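Local coordinates for piwi domain-containing protein (Vanderwaltozyma polyspora, PDB 5THE) that probably binds guide and target RNA as the C-terminal lobe of a budding yeast Argonaute, a lobe that contributes to the selectivity of RNA target cleavage, at residues A[82-87]-A[127-132]; A[340-345]-A[469-474]; A[485-488]-A[492-495]. One frame throughout, in Å; residues are numbered along the deposited sequence.

Interaction 1: A[82-87]-A[127-132]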
loop_
_atom_site.group_PDB
_atom_site.type_symbol
_atom_site.label_atom_id
_atom_site.label_comp_id
_atom_site.label_asym_id
_atom_site.label_seq_id
_atom_site.Cartn_x
_atom_site.Cartn_y
_atom_site.Cartn_z
ATOM N N ILE A 82 18.153 12.234 -12.778
ATOM C CA ILE A 82 17.776 12.678 -14.113
ATOM C C ILE A 82 16.810 13.835 -13.924
ATOM O O ILE A 82 15.702 13.651 -13.407
ATOM C CB ILE A 82 17.145 11.552 -14.942
ATOM C CG1 ILE A 82 18.148 10.406 -15.129
ATOM C CG2 ILE A 82 16.640 12.098 -16.295
ATOM C CD1 ILE A 82 17.587 9.224 -15.927
ATOM N N PHE A 83 17.242 15.030 -14.304
ATOM C CA PHE A 83 16.415 16.220 -14.161
ATOM C C PHE A 83 15.483 16.306 -15.362
ATOM O O PHE A 83 15.930 16.490 -16.500
ATOM C CB PHE A 83 17.287 17.469 -14.042
ATOM C CG PHE A 83 16.535 18.696 -13.608
ATOM C CD1 PHE A 83 15.891 19.497 -14.535
ATOM C CD2 PHE A 83 16.475 19.048 -12.275
ATOM C CE1 PHE A 83 15.189 20.625 -14.139
ATOM C CE2 PHE A 83 15.779 20.179 -11.872
ATOM C CZ PHE A 83 15.134 20.963 -12.808
ATOM N N ILE A 84 14.187 16.154 -15.116
ATOM C CA ILE A 84 13.184 16.240 -16.171
ATOM C C ILE A 84 12.736 17.697 -16.213
ATOM O O ILE A 84 12.012 18.166 -15.332
ATOM C CB ILE A 84 12.018 15.285 -15.923
ATOM C CG1 ILE A 84 12.544 13.842 -15.787
ATOM C CG2 ILE A 84 10.989 15.405 -17.060
ATOM C CD1 ILE A 84 13.175 13.233 -17.085
ATOM N N ASN A 85 13.207 18.430 -17.220
ATOM C CA ASN A 85 12.885 19.849 -17.323
ATOM C C ASN A 85 11.547 19.986 -18.049
ATOM O O ASN A 85 11.482 20.212 -19.260
ATOM C CB ASN A 85 13.996 20.591 -18.050
ATOM C CG ASN A 85 13.731 22.075 -18.123
ATOM O OD1 ASN A 85 13.172 22.643 -17.195
ATOM N ND2 ASN A 85 14.132 22.712 -19.222
ATOM N N ASN A 86 10.453 19.821 -17.303
ATOM C CA ASN A 86 9.133 19.908 -17.928
ATOM C C ASN A 86 8.597 21.345 -17.878
ATOM O O ASN A 86 7.517 21.626 -17.371
ATOM C CB ASN A 86 8.160 18.901 -17.307
ATOM C CG ASN A 86 8.066 19.016 -15.787
ATOM O OD1 ASN A 86 9.015 19.415 -15.121
ATOM N ND2 ASN A 86 6.911 18.652 -15.238
ATOM N N ALA A 87 9.397 22.256 -18.445
ATOM C CA ALA A 87 9.006 23.631 -18.735
ATOM C C ALA A 87 9.600 24.020 -20.087
ATOM O O ALA A 87 10.394 23.274 -20.671
ATOM C CB ALA A 87 9.478 24.597 -17.647
ATOM N N ASN A 127 15.545 17.692 -21.645
ATOM C CA ASN A 127 14.616 18.721 -22.082
ATOM C C ASN A 127 13.547 18.106 -22.969
ATOM O O ASN A 127 13.739 17.033 -23.539
ATOM C CB ASN A 127 15.348 19.827 -22.847
ATOM C CG ASN A 127 16.284 20.609 -21.970
ATOM O OD1 ASN A 127 15.878 21.138 -20.940
ATOM N ND2 ASN A 127 17.552 20.687 -22.367
ATOM N N GLN A 128 12.410 18.805 -23.074
ATOM C CA GLN A 128 11.368 18.465 -24.036
ATOM C C GLN A 128 10.859 17.046 -23.838
ATOM O O GLN A 128 10.566 16.339 -24.802
ATOM C CB GLN A 128 11.863 18.658 -25.470
ATOM C CG GLN A 128 12.371 20.064 -25.742
ATOM C CD GLN A 128 12.701 20.288 -27.205
ATOM O OE1 GLN A 128 12.151 21.181 -27.846
ATOM N NE2 GLN A 128 13.603 19.481 -27.736
ATOM N N PHE A 129 10.758 16.614 -22.584
ATOM C CA PHE A 129 10.128 15.340 -22.290
ATOM C C PHE A 129 8.643 15.560 -22.039
ATOM O O PHE A 129 8.255 16.460 -21.283
ATOM C CB PHE A 129 10.767 14.647 -21.084
ATOM C CG PHE A 129 10.087 13.359 -20.730
ATOM C CD1 PHE A 129 8.975 13.352 -19.886
ATOM C CD2 PHE A 129 10.528 12.157 -21.274
ATOM C CE1 PHE A 129 8.317 12.168 -19.584
ATOM C CE2 PHE A 129 9.881 10.961 -20.972
ATOM C CZ PHE A 129 8.777 10.964 -20.123
ATOM N N GLY A 130 7.820 14.733 -22.663
ATOM C CA GLY A 130 6.392 14.816 -22.495
ATOM C C GLY A 130 5.692 13.725 -23.272
ATOM O O GLY A 130 6.326 12.868 -23.904
ATOM N N PRO A 131 4.362 13.736 -23.238
ATOM C CA PRO A 131 3.610 12.776 -24.032
ATOM C C PRO A 131 3.923 12.943 -25.505
ATOM O O PRO A 131 4.323 14.035 -25.954
ATOM C CB PRO A 131 2.147 13.130 -23.721
ATOM C CG PRO A 131 2.189 14.532 -23.255
ATOM C CD PRO A 131 3.486 14.684 -22.534
ATOM N N PRO A 132 3.764 11.885 -26.295
ATOM C CA PRO A 132 3.897 12.018 -27.750
ATOM C C PRO A 132 2.995 13.124 -28.289
ATOM O O PRO A 132 1.890 13.349 -27.797
ATOM C CB PRO A 132 3.471 10.638 -28.272
ATOM C CG PRO A 132 3.667 9.699 -27.095
ATOM C CD PRO A 132 3.343 10.531 -25.885
HETATM O O HOH W 1 11.867 17.537 -20.126
HETATM O O HOH W 2 12.229 21.138 -22.008
#
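Asn85 and Asn127 meet amide to amide: ND2 of Asn85 donates to OD1 of Asn127 over 2.9 Å in a nearly straight bond (162° at the hydrogen). The acceptor lies close to the amide plane of Asn85, but the two amides are steeply turned, 75° apart, and they share a single bond without pairing side by side. One residue earlier on the strand, CG2 of Ile84 touches Phe129 at CD1, 4.0 Å away, an oblique apolar contact; Phe129 carries its ring opposite its own backbone N (chi1 177°). Between the two contacts the backbones join through water. One water takes the N-H of Gln128, 2.6 Å from its N, and donates to the carbonyl O of Asn85; a second takes that of Phe129, 2.9 Å from its N, and holds the same oxygen only weakly.

In the next shell, the Asn85 amide is fixed at its other positions, OD1 by Arg192 and ND2 also by Thr89 O, while Asn86 is held by Arg193 and Asp196. The Phe129 ring continues onto Leu203 and Ile206 of helix 197-210 and onto Glu171 of helix 169-179. Two neighbouring parallel strands, 77-85 and 124-127, end here, and the segment after the second runs on over those helices, consistent with the Rossmann-like parallel sheet of an Argonaute MID domain.

Interaction 2: A[340-345]-A[469-474]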
loop_
_atom_site.group_PDB
_atom_site.type_symbol
_atom_site.label_atom_id
_atom_site.label_comp_id
_atom_site.label_asym_id
_atom_site.label_seq_id
_atom_site.Cartn_x
_atom_site.Cartn_y
_atom_site.Cartn_z
ATOM N N MET A 340 -5.978 -14.529 3.597
ATOM C CA MET A 340 -6.749 -13.388 4.083
ATOM C C MET A 340 -6.881 -12.394 2.939
ATOM O O MET A 340 -5.870 -11.874 2.456
ATOM C CB MET A 340 -6.052 -12.747 5.283
ATOM C CG MET A 340 -6.771 -11.574 5.898
ATOM S SD MET A 340 -7.742 -12.085 7.322
ATOM C CE MET A 340 -6.500 -12.994 8.251
ATOM N N TYR A 341 -8.119 -12.128 2.512
ATOM C CA TYR A 341 -8.400 -11.377 1.289
ATOM C C TYR A 341 -9.101 -10.059 1.628
ATOM O O TYR A 341 -10.292 -10.041 1.962
ATOM C CB TYR A 341 -9.241 -12.234 0.348
ATOM C CG TYR A 341 -9.695 -11.534 -0.904
ATOM C CD1 TYR A 341 -8.782 -10.906 -1.739
ATOM C CD2 TYR A 341 -11.041 -11.515 -1.263
ATOM C CE1 TYR A 341 -9.202 -10.258 -2.903
ATOM C CE2 TYR A 341 -11.471 -10.879 -2.417
ATOM C CZ TYR A 341 -10.546 -10.260 -3.238
ATOM O OH TYR A 341 -10.961 -9.635 -4.393
ATOM N N PHE A 342 -8.362 -8.955 1.544
ATOM C CA PHE A 342 -8.927 -7.635 1.825
ATOM C C PHE A 342 -9.414 -7.028 0.523
ATOM O O PHE A 342 -8.634 -6.869 -0.415
ATOM C CB PHE A 342 -7.910 -6.700 2.472
ATOM C CG PHE A 342 -7.686 -6.975 3.916
ATOM C CD1 PHE A 342 -8.467 -6.355 4.884
ATOM C CD2 PHE A 342 -6.698 -7.849 4.311
ATOM C CE1 PHE A 342 -8.258 -6.606 6.226
ATOM C CE2 PHE A 342 -6.483 -8.102 5.663
ATOM C CZ PHE A 342 -7.274 -7.480 6.614
ATOM N N ARG A 343 -10.693 -6.683 0.469
ATOM C CA ARG A 343 -11.291 -6.177 -0.758
ATOM C C ARG A 343 -11.690 -4.718 -0.565
ATOM O O ARG A 343 -12.519 -4.406 0.296
ATOM C CB ARG A 343 -12.503 -7.013 -1.157
ATOM C CG ARG A 343 -13.253 -6.436 -2.331
ATOM C CD ARG A 343 -12.399 -6.345 -3.575
ATOM N NE ARG A 343 -13.254 -6.551 -4.732
ATOM C CZ ARG A 343 -13.836 -5.564 -5.395
ATOM N NH1 ARG A 343 -13.610 -4.311 -5.027
ATOM N NH2 ARG A 343 -14.627 -5.825 -6.427
ATOM N N ASP A 344 -11.107 -3.834 -1.369
ATOM C CA ASP A 344 -11.411 -2.409 -1.309
ATOM C C ASP A 344 -12.133 -1.987 -2.581
ATOM O O ASP A 344 -12.062 -2.653 -3.618
ATOM C CB ASP A 344 -10.133 -1.572 -1.138
ATOM C CG ASP A 344 -10.428 -0.146 -0.759
ATOM O OD1 ASP A 344 -9.692 0.767 -1.169
ATOM O OD2 ASP A 344 -11.422 0.063 -0.038
ATOM N N GLY A 345 -12.793 -0.841 -2.510
ATOM C CA GLY A 345 -13.394 -0.285 -3.700
ATOM C C GLY A 345 -14.643 -1.060 -4.044
ATOM O O GLY A 345 -14.778 -1.557 -5.172
ATOM N N GLN A 469 -10.326 -7.803 14.433
ATOM C CA GLN A 469 -10.097 -6.389 14.708
ATOM C C GLN A 469 -8.643 -6.131 15.043
ATOM O O GLN A 469 -8.108 -5.069 14.707
ATOM C CB GLN A 469 -11.018 -5.901 15.833
ATOM C CG GLN A 469 -12.474 -5.838 15.371
ATOM C CD GLN A 469 -13.490 -5.757 16.506
ATOM O OE1 GLN A 469 -13.144 -5.558 17.651
ATOM N NE2 GLN A 469 -14.742 -5.931 16.180
ATOM N N GLU A 470 -7.982 -7.097 15.683
ATOM C CA GLU A 470 -6.580 -6.897 16.001
ATOM C C GLU A 470 -5.734 -6.929 14.733
ATOM O O GLU A 470 -4.840 -6.098 14.556
ATOM C CB GLU A 470 -6.113 -7.956 17.006
ATOM C CG GLU A 470 -4.724 -7.684 17.574
ATOM C CD GLU A 470 -4.299 -8.681 18.619
ATOM O OE1 GLU A 470 -5.073 -9.608 18.948
ATOM O OE2 GLU A 470 -3.170 -8.525 19.117
ATOM N N ILE A 471 -6.018 -7.885 13.846
ATOM C CA ILE A 471 -5.335 -7.977 12.557
ATOM C C ILE A 471 -5.514 -6.696 11.751
ATOM O O ILE A 471 -4.547 -6.128 11.226
ATOM C CB ILE A 471 -5.870 -9.188 11.778
ATOM C CG1 ILE A 471 -5.252 -10.467 12.304
ATOM C CG2 ILE A 471 -5.668 -9.024 10.279
ATOM C CD1 ILE A 471 -5.627 -11.581 11.434
ATOM N N CYS A 472 -6.764 -6.267 11.584
ATOM C CA CYS A 472 -7.037 -5.057 10.819
ATOM C C CYS A 472 -6.275 -3.882 11.394
ATOM O O CYS A 472 -5.570 -3.166 10.671
ATOM C CB CYS A 472 -8.532 -4.774 10.818
ATOM S SG CYS A 472 -9.413 -5.925 9.752
ATOM N N ASN A 473 -6.379 -3.691 12.711
ATOM C CA ASN A 473 -5.678 -2.587 13.343
ATOM C C ASN A 473 -4.170 -2.743 13.192
ATOM O O ASN A 473 -3.484 -1.795 12.803
ATOM C CB ASN A 473 -6.066 -2.475 14.816
ATOM C CG ASN A 473 -5.471 -1.241 15.466
ATOM O OD1 ASN A 473 -5.650 -0.125 14.970
ATOM N ND2 ASN A 473 -4.722 -1.435 16.540
ATOM N N ASN A 474 -3.635 -3.940 13.487
ATOM C CA ASN A 474 -2.195 -4.168 13.373
ATOM C C ASN A 474 -1.694 -3.883 11.963
ATOM O O ASN A 474 -0.616 -3.302 11.777
ATOM C CB ASN A 474 -1.841 -5.613 13.748
ATOM C CG ASN A 474 -1.783 -5.833 15.243
ATOM O OD1 ASN A 474 -2.122 -4.952 16.026
ATOM N ND2 ASN A 474 -1.358 -7.017 15.640
#
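Met340 places CG opposite its backbone N and then bends at chi2 (97°) and again at chi3 (51°), which carries its methyl to Ile471; Phe342, two residues on, sets its ring opposite the carbonyl carbon instead and aims at Cys472. Both side chains leave the same face of strand 339-344, which belongs to the RNase H-like core of the PIWI domain and is flanked in parallel by strands 264-274 and 383-389. Helix 465-475 packs against that face. The short strand and helix axes stay 12.2 Å apart, and side chains alone bridge the distance, with no hydrogen bond between the segments.

Two kinds of touch fill it. CE of Met340 and CD1 of Ile471 meet tip to tip at 3.6 Å, while the other branch of the isoleucine, CG2, lies 4.3 Å from CZ of Phe342, beside the ring edge. The layer is completed by Leu256 and Leu257, which meet Ile471, and by Phe437 and Ile439 of strand 435-440 together with Ile386, which meet Cys472. Arg343, on the other strand face, salt-bridges to Glu358. Against the ring of Phe342, Cys472 forms a sulfur-aromatic contact at the edge and not over a face: SG sits 89° off the ring normal, 3.8 Å from CE1 and 4.1 Å from CZ of Phe342.

Interaction 3: A[485-488]-A[492-495]; sequences SVKV and VYYA. With nucleotides of chain B.
Val488 and Val492 make the tight end of this contact, and Tyr493 and Lys487 the polar end, where both residues are partly exposed. At the tight end the valine side chains cross at about a right angle, with CG2 of Val488 3.6 Å from CG1 of Val492. Tyr493 extends this apolar patch along its ring: CG1 of Val488 lies 3.9 Å from CD2 of Tyr493, and CB of Val486 3.8 Å from CE2 of Tyr493, both oblique to the ring. Phe479 also meets this ring.

Farther out, packing yields to the phosphate that joins A4 and A5 of chain B. The backbone N of Lys487 donates to OP1 of A5 over 2.8 Å, in a bent bond (135°). OH of Tyr493 donates to the other oxygen, OP2, which lies at the ring edge; that bond is modelled so short that its length is doubtful. The lysine stem packs closely against OP1 of A5, CG at 3.2 Å, and only the amine stands off: a bend at the last torsion (chi4 -58°) leaves NZ 3.5 Å from OP2 of A5, where its charge probably favours the phosphate. CG1 of Val486 rests in van der Waals contact 3.5 Å from O3' of A4. Were Tyr493 replaced by an alanine, OP2 would probably lose its hydroxyl partner and a gap would open beside Val486 and Val488. The backbone amide of a loop lysine and the hydroxyl of a tyrosine in the first turn of a helix thus hold one phosphate, consistent with the guide-backbone channel of an Argonaute PIWI domain.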
loop_
_atom_site.group_PDB
_atom_site.type_symbol
_atom_site.label_atom_id
_atom_site.label_comp_id
_atom_site.label_asym_id
_atom_site.label_seq_id
_atom_site.Cartn_x
_atom_site.Cartn_y
_atom_site.Cartn_z
ATOM N N SER A 485 0.496 4.949 11.710
ATOM C CA SER A 485 -0.560 4.000 11.383
ATOM C C SER A 485 -1.535 4.679 10.421
ATOM O O SER A 485 -1.964 5.816 10.653
ATOM C CB SER A 485 -1.273 3.504 12.641
ATOM O OG SER A 485 -1.866 4.571 13.367
ATOM N N VAL A 486 -1.856 4.001 9.321
ATOM C CA VAL A 486 -2.730 4.589 8.309
ATOM C C VAL A 486 -4.177 4.176 8.553
ATOM O O VAL A 486 -4.475 3.400 9.472
ATOM C CB VAL A 486 -2.254 4.215 6.895
ATOM C CG1 VAL A 486 -0.906 4.873 6.628
ATOM C CG2 VAL A 486 -2.149 2.702 6.748
ATOM N N LYS A 487 -5.088 4.696 7.731
ATOM C CA LYS A 487 -6.505 4.623 8.054
ATOM C C LYS A 487 -7.134 3.303 7.637
ATOM O O LYS A 487 -8.295 3.053 7.975
ATOM C CB LYS A 487 -7.251 5.800 7.395
ATOM C CG LYS A 487 -7.188 5.854 5.853
ATOM C CD LYS A 487 -7.711 7.220 5.375
ATOM C CE LYS A 487 -7.819 7.323 3.861
ATOM N NZ LYS A 487 -6.527 7.077 3.159
ATOM N N VAL A 488 -6.379 2.454 6.950
ATOM C CA VAL A 488 -6.878 1.225 6.342
ATOM C C VAL A 488 -5.702 0.251 6.340
ATOM O O VAL A 488 -4.553 0.697 6.259
ATOM C CB VAL A 488 -7.445 1.534 4.939
ATOM C CG1 VAL A 488 -6.328 1.698 3.905
ATOM C CG2 VAL A 488 -8.475 0.529 4.527
ATOM N N VAL A 492 -4.676 -2.975 1.723
ATOM C CA VAL A 492 -5.680 -2.193 1.011
ATOM C C VAL A 492 -5.042 -0.956 0.404
ATOM O O VAL A 492 -5.215 -0.664 -0.782
ATOM C CB VAL A 492 -6.838 -1.821 1.953
ATOM C CG1 VAL A 492 -7.783 -0.784 1.280
ATOM C CG2 VAL A 492 -7.598 -3.056 2.373
ATOM N N TYR A 493 -4.291 -0.219 1.217
ATOM C CA TYR A 493 -3.571 0.948 0.723
ATOM C C TYR A 493 -2.664 0.568 -0.447
ATOM O O TYR A 493 -2.658 1.236 -1.486
ATOM C CB TYR A 493 -2.767 1.555 1.878
ATOM C CG TYR A 493 -2.758 3.076 1.979
ATOM C CD1 TYR A 493 -2.354 3.869 0.909
ATOM C CD2 TYR A 493 -3.091 3.715 3.184
ATOM C CE1 TYR A 493 -2.327 5.270 1.015
ATOM C CE2 TYR A 493 -3.076 5.097 3.303
ATOM C CZ TYR A 493 -2.689 5.874 2.220
ATOM O OH TYR A 493 -2.672 7.247 2.348
ATOM N N TYR A 494 -1.898 -0.515 -0.298
ATOM C CA TYR A 494 -1.038 -0.979 -1.390
ATOM C C TYR A 494 -1.833 -1.281 -2.653
ATOM O O TYR A 494 -1.398 -0.946 -3.763
ATOM C CB TYR A 494 -0.279 -2.229 -0.972
ATOM C CG TYR A 494 0.751 -2.008 0.100
ATOM C CD1 TYR A 494 1.448 -0.804 0.189
ATOM C CD2 TYR A 494 1.050 -3.013 1.009
ATOM C CE1 TYR A 494 2.416 -0.607 1.169
ATOM C CE2 TYR A 494 2.014 -2.827 1.997
ATOM C CZ TYR A 494 2.684 -1.617 2.073
ATOM O OH TYR A 494 3.631 -1.428 3.044
ATOM N N ALA A 495 -2.977 -1.961 -2.509
ATOM C CA ALA A 495 -3.786 -2.291 -3.677
ATOM C C ALA A 495 -4.324 -1.035 -4.340
ATOM O O ALA A 495 -4.366 -0.951 -5.575
ATOM C CB ALA A 495 -4.934 -3.227 -3.288
ATOM P P A B 5 -3.593 8.220 5.790
ATOM O OP1 A B 5 -4.278 7.026 6.359
ATOM O OP2 A B 5 -3.470 8.407 4.328
ATOM O "O5'" A B 5 -4.277 9.487 6.450
ATOM C "C5'" A B 5 -4.440 9.549 7.856
ATOM C "C4'" A B 5 -4.690 10.962 8.313
ATOM O "O4'" A B 5 -3.541 11.785 7.995
ATOM C "C3'" A B 5 -5.857 11.664 7.638
ATOM O "O3'" A B 5 -7.076 11.353 8.274
ATOM C "C2'" A B 5 -5.477 13.136 7.744
ATOM O "O2'" A B 5 -5.761 13.634 9.040
ATOM C "C1'" A B 5 -3.958 13.071 7.606
ATOM N N9 A B 5 -3.523 13.296 6.224
ATOM C C8 A B 5 -3.419 12.395 5.191
ATOM N N7 A B 5 -2.990 12.950 4.082
ATOM C C5 A B 5 -2.813 14.285 4.422
ATOM C C6 A B 5 -2.372 15.387 3.683
ATOM N N6 A B 5 -2.032 15.288 2.397
ATOM N N1 A B 5 -2.307 16.583 4.328
ATOM C C2 A B 5 -2.661 16.650 5.628
ATOM N N3 A B 5 -3.088 15.672 6.431
ATOM C C4 A B 5 -3.140 14.516 5.743
ATOM P P A B 4 1.052 8.780 2.170
ATOM O OP1 A B 4 1.003 7.478 1.454
ATOM O OP2 A B 4 0.827 10.054 1.478
ATOM O "O5'" A B 4 0.052 8.699 3.405
ATOM C "C5'" A B 4 0.297 7.775 4.449
ATOM C "C4'" A B 4 0.174 8.414 5.804
ATOM O "O4'" A B 4 1.175 9.443 5.967
ATOM C "C3'" A B 4 -1.137 9.117 6.094
ATOM O "O3'" A B 4 -2.139 8.191 6.459
ATOM C "C2'" A B 4 -0.743 10.080 7.208
ATOM O "O2'" A B 4 -0.612 9.385 8.445
ATOM C "C1'" A B 4 0.662 10.491 6.750
ATOM N N9 A B 4 0.634 11.686 5.898
ATOM C C8 A B 4 0.255 11.749 4.581
ATOM N N7 A B 4 0.332 12.950 4.064
ATOM C C5 A B 4 0.797 13.719 5.116
ATOM C C6 A B 4 1.090 15.074 5.184
ATOM N N6 A B 4 0.924 15.876 4.126
ATOM N N1 A B 4 1.549 15.549 6.366
ATOM C C2 A B 4 1.699 14.690 7.398
ATOM N N3 A B 4 1.461 13.376 7.451
ATOM C C4 A B 4 0.995 12.960 6.259
#

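The three contacts follow one another along the chain, none enclosing or crossing another. Interaction 1 comes first, closing a loop of 39 residues that contains helix 95-111 and tying together two strand ends of the parallel sheet. Interaction 2 closes a much longer excursion, 123 residues, bringing helix 465-475 back onto strand 339-344, with its centre about 40 Å from that of interaction 1. Interaction 3 follows at once and is local, folding the loop before helix 490-515 onto that helix. The last two share one core: CG2 of Val492 lies 3.7 Å from CB of Phe342, so the first turn of helix 490-515, whose Tyr493 meets the RNA, rests on strand 339-344.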